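Local coordinates for MoaD/ThiS family protein (Mycobacterium tuberculosis, PDB 6JBZ) that probably serves in molybdenum cofactor biosynthesis as a small ubiquitin-like sulfur carrier of the MoaD family, at residues B[9-17]-B[28-36]. Residues are numbered along the deposited sequence; the frame is centred on the assembly and turned at random.
Sequences AGIQVTVRY and GSEKVTLRS
Tyr17 and Glu30 meet because of their torsions: the ring swings to the side of its own backbone N (chi1 -68°), while the Glu30 chain runs out fully extended, with CG anti to the backbone N (chi1 -170°). The phenol OH thereby gives its hydrogen bond to Glu30 OE1, 3.1 Å away, which lies in the ring plane at the edge and is approached nearly along its C-O bond. Ring and carboxylate planes are turned 41° apart. Val15 CG1 sits over the centre of one ring face, 3.6 Å above the plane, and the other carboxylate oxygen, Glu30 OE2, forms a salt bridge with Arg50, so each carboxylate oxygen has a partner of its own.

On the sheet face that carries Glu30, Val15 CG2 touches Val32 CG2 at 3.8 Å, and Val13 CG2 meets Leu34 CD1 at 3.6 Å, the two side chains crossing at about a right angle. Helix 40-50 packs on the same side, Leu43 against Val32 and Leu34, Leu47 against Tyr17 and Glu30. On the opposite face, the amide nitrogen NE2 of Gln12 lies against the aliphatic part of Lys31, 3.4 Å from its CD.

Between the strands, backbone hydrogen bonds join Ile11 with Leu34, Val13 with Val32 and Val15 with Glu30, each pair in both directions. A single further bond, from Tyr17 N to Gly28 O (2.9 Å), reaches its carbonyl from above the plane.

The pairing illustrates how an antiparallel strand pair, its connection carrying helix 19-25, presents a largely apolar face to a helix, with Glu30 at one end: it is the N-terminal strand pair of the ubiquitin-like beta-grasp fold, whose first strand also pairs in parallel with strand 82-86.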
loop_
_atom_site.group_PDB
_atom_site.type_symbol
_atom_site.label_atom_id
_atom_site.label_comp_id
_atom_site.label_asym_id
_atom_site.label_seq_id
_atom_site.Cartn_x
_atom_site.Cartn_y
_atom_site.Cartn_z
ATOM N N ALA B 9 -35.209 -40.567 -26.559
ATOM C CA ALA B 9 -35.097 -39.207 -27.058
ATOM C C ALA B 9 -33.704 -38.626 -26.764
ATOM O O ALA B 9 -32.714 -39.039 -27.333
ATOM C CB ALA B 9 -36.209 -38.336 -26.470
ATOM N N GLY B 10 -33.641 -37.679 -25.853
ATOM C CA GLY B 10 -32.402 -37.143 -25.394
ATOM C C GLY B 10 -31.995 -35.812 -25.925
ATOM O O GLY B 10 -32.355 -35.423 -27.001
ATOM N N ILE B 11 -31.188 -35.136 -25.136
ATOM C CA ILE B 11 -30.637 -33.882 -25.519
ATOM C C ILE B 11 -29.157 -33.919 -25.295
ATOM O O ILE B 11 -28.655 -34.677 -24.522
ATOM C CB ILE B 11 -31.239 -32.740 -24.730
ATOM C CG1 ILE B 11 -31.073 -32.965 -23.255
ATOM C CG2 ILE B 11 -32.692 -32.614 -25.050
ATOM C CD1 ILE B 11 -31.062 -31.691 -22.472
ATOM N N GLN B 12 -28.470 -33.074 -26.016
ATOM C CA GLN B 12 -27.051 -32.993 -25.957
ATOM C C GLN B 12 -26.711 -31.649 -25.393
ATOM O O GLN B 12 -27.314 -30.682 -25.736
ATOM C CB GLN B 12 -26.514 -33.124 -27.349
ATOM C CG GLN B 12 -25.153 -33.745 -27.433
ATOM C CD GLN B 12 -24.732 -33.930 -28.854
ATOM O OE1 GLN B 12 -25.555 -34.179 -29.700
ATOM N NE2 GLN B 12 -23.460 -33.811 -29.119
ATOM N N VAL B 13 -25.776 -31.607 -24.474
ATOM C CA VAL B 13 -25.304 -30.359 -23.931
ATOM C C VAL B 13 -23.798 -30.320 -23.968
ATOM O O VAL B 13 -23.165 -31.320 -24.034
ATOM C CB VAL B 13 -25.770 -30.116 -22.490
ATOM C CG1 VAL B 13 -27.265 -30.014 -22.399
ATOM C CG2 VAL B 13 -25.221 -31.151 -21.556
ATOM N N THR B 14 -23.246 -29.131 -23.955
ATOM C CA THR B 14 -21.828 -28.972 -23.877
ATOM C C THR B 14 -21.418 -28.574 -22.489
ATOM O O THR B 14 -21.863 -27.595 -21.997
ATOM C CB THR B 14 -21.342 -27.889 -24.815
ATOM O OG1 THR B 14 -21.714 -28.216 -26.142
ATOM C CG2 THR B 14 -19.878 -27.804 -24.766
ATOM N N VAL B 15 -20.572 -29.371 -21.866
ATOM C CA VAL B 15 -19.856 -28.995 -20.653
ATOM C C VAL B 15 -18.518 -28.369 -21.040
ATOM O O VAL B 15 -17.730 -28.994 -21.740
ATOM C CB VAL B 15 -19.592 -30.206 -19.715
ATOM C CG1 VAL B 15 -18.753 -29.784 -18.512
ATOM C CG2 VAL B 15 -20.890 -30.838 -19.268
ATOM N N ARG B 16 -18.274 -27.137 -20.604
ATOM C CA ARG B 16 -16.938 -26.552 -20.673
ATOM C C ARG B 16 -16.274 -26.572 -19.297
ATOM O O ARG B 16 -16.806 -26.028 -18.332
ATOM C CB ARG B 16 -16.993 -25.128 -21.205
ATOM C CG ARG B 16 -17.675 -25.018 -22.534
ATOM C CD ARG B 16 -17.460 -23.650 -23.131
ATOM N NE ARG B 16 -17.807 -22.583 -22.192
ATOM C CZ ARG B 16 -17.538 -21.295 -22.401
ATOM N NH1 ARG B 16 -16.930 -20.919 -23.519
ATOM N NH2 ARG B 16 -17.876 -20.382 -21.494
ATOM N N TYR B 17 -15.113 -27.213 -19.217
ATOM C CA TYR B 17 -14.374 -27.359 -17.966
ATOM C C TYR B 17 -13.296 -26.287 -17.799
ATOM O O TYR B 17 -12.714 -25.856 -18.784
ATOM C CB TYR B 17 -13.704 -28.715 -17.907
ATOM C CG TYR B 17 -14.612 -29.915 -17.800
ATOM C CD1 TYR B 17 -15.211 -30.244 -16.591
ATOM C CD2 TYR B 17 -14.820 -30.760 -18.893
ATOM C CE1 TYR B 17 -16.009 -31.347 -16.481
ATOM C CE2 TYR B 17 -15.620 -31.877 -18.784
ATOM C CZ TYR B 17 -16.211 -32.166 -17.576
ATOM O OH TYR B 17 -17.011 -33.281 -17.437
ATOM N N GLY B 28 -11.125 -29.945 -22.253
ATOM C CA GLY B 28 -11.652 -28.605 -22.041
ATOM C C GLY B 28 -13.153 -28.525 -22.255
ATOM O O GLY B 28 -13.818 -27.594 -21.770
ATOM N N SER B 29 -13.692 -29.496 -22.991
ATOM C CA SER B 29 -15.134 -29.608 -23.136
ATOM C C SER B 29 -15.563 -31.015 -23.513
ATOM O O SER B 29 -14.753 -31.819 -23.980
ATOM C CB SER B 29 -15.664 -28.616 -24.172
ATOM O OG SER B 29 -15.452 -29.101 -25.477
ATOM N N GLU B 30 -16.853 -31.286 -23.311
ATOM C CA GLU B 30 -17.452 -32.594 -23.545
ATOM C C GLU B 30 -18.894 -32.375 -23.984
ATOM O O GLU B 30 -19.602 -31.578 -23.370
ATOM C CB GLU B 30 -17.385 -33.432 -22.267
ATOM C CG GLU B 30 -17.740 -34.909 -22.378
ATOM C CD GLU B 30 -17.496 -35.660 -21.060
ATOM O OE1 GLU B 30 -17.233 -35.009 -20.022
ATOM O OE2 GLU B 30 -17.552 -36.904 -21.045
ATOM N N LYS B 31 -19.327 -33.038 -25.055
ATOM C CA LYS B 31 -20.751 -33.074 -25.376
ATOM C C LYS B 31 -21.384 -34.231 -24.618
ATOM O O LYS B 31 -20.952 -35.367 -24.742
ATOM C CB LYS B 31 -20.978 -33.215 -26.871
ATOM C CG LYS B 31 -20.983 -31.897 -27.614
ATOM C CD LYS B 31 -20.544 -32.086 -29.053
ATOM C CE LYS B 31 -20.637 -30.793 -29.848
ATOM N NZ LYS B 31 -20.165 -30.988 -31.251
ATOM N N VAL B 32 -22.388 -33.941 -23.807
ATOM C CA VAL B 32 -23.011 -34.966 -22.971
ATOM C C VAL B 32 -24.472 -35.178 -23.380
ATOM O O VAL B 32 -25.214 -34.213 -23.543
ATOM C CB VAL B 32 -22.944 -34.577 -21.474
ATOM C CG1 VAL B 32 -23.423 -35.724 -20.577
ATOM C CG2 VAL B 32 -21.535 -34.137 -21.106
ATOM N N THR B 33 -24.884 -36.429 -23.558
ATOM C CA THR B 33 -26.280 -36.733 -23.881
ATOM C C THR B 33 -27.102 -37.099 -22.636
ATOM O O THR B 33 -26.725 -37.964 -21.856
ATOM C CB THR B 33 -26.386 -37.876 -24.892
ATOM O OG1 THR B 33 -25.857 -37.452 -26.147
ATOM C CG2 THR B 33 -27.848 -38.282 -25.084
ATOM N N LEU B 34 -28.226 -36.429 -22.452
ATOM C CA LEU B 34 -29.109 -36.739 -21.341
ATOM C C LEU B 34 -30.564 -36.871 -21.804
ATOM O O LEU B 34 -30.907 -36.517 -22.932
ATOM C CB LEU B 34 -29.005 -35.665 -20.266
ATOM C CG LEU B 34 -27.633 -35.171 -19.825
ATOM C CD1 LEU B 34 -27.409 -33.792 -20.373
ATOM C CD2 LEU B 34 -27.528 -35.157 -18.313
ATOM N N ARG B 35 -31.412 -37.393 -20.928
ATOM C CA ARG B 35 -32.847 -37.410 -21.146
ATOM C C ARG B 35 -33.334 -35.991 -21.330
ATOM O O ARG B 35 -32.696 -35.062 -20.838
ATOM C CB ARG B 35 -33.557 -38.061 -19.964
ATOM C CG ARG B 35 -33.675 -37.149 -18.756
ATOM C CD ARG B 35 -34.245 -37.878 -17.557
ATOM N NE ARG B 35 -34.407 -36.990 -16.409
ATOM C CZ ARG B 35 -35.442 -36.168 -16.222
ATOM N NH1 ARG B 35 -36.426 -36.105 -17.110
ATOM N NH2 ARG B 35 -35.496 -35.407 -15.141
ATOM N N SER B 36 -34.434 -35.801 -22.055
ATOM C CA SER B 36 -35.073 -34.483 -22.088
ATOM C C SER B 36 -35.489 -34.084 -20.684
ATOM O O SER B 36 -36.055 -34.894 -19.943
ATOM C CB SER B 36 -36.294 -34.466 -23.011
ATOM O OG SER B 36 -35.907 -34.387 -24.371
#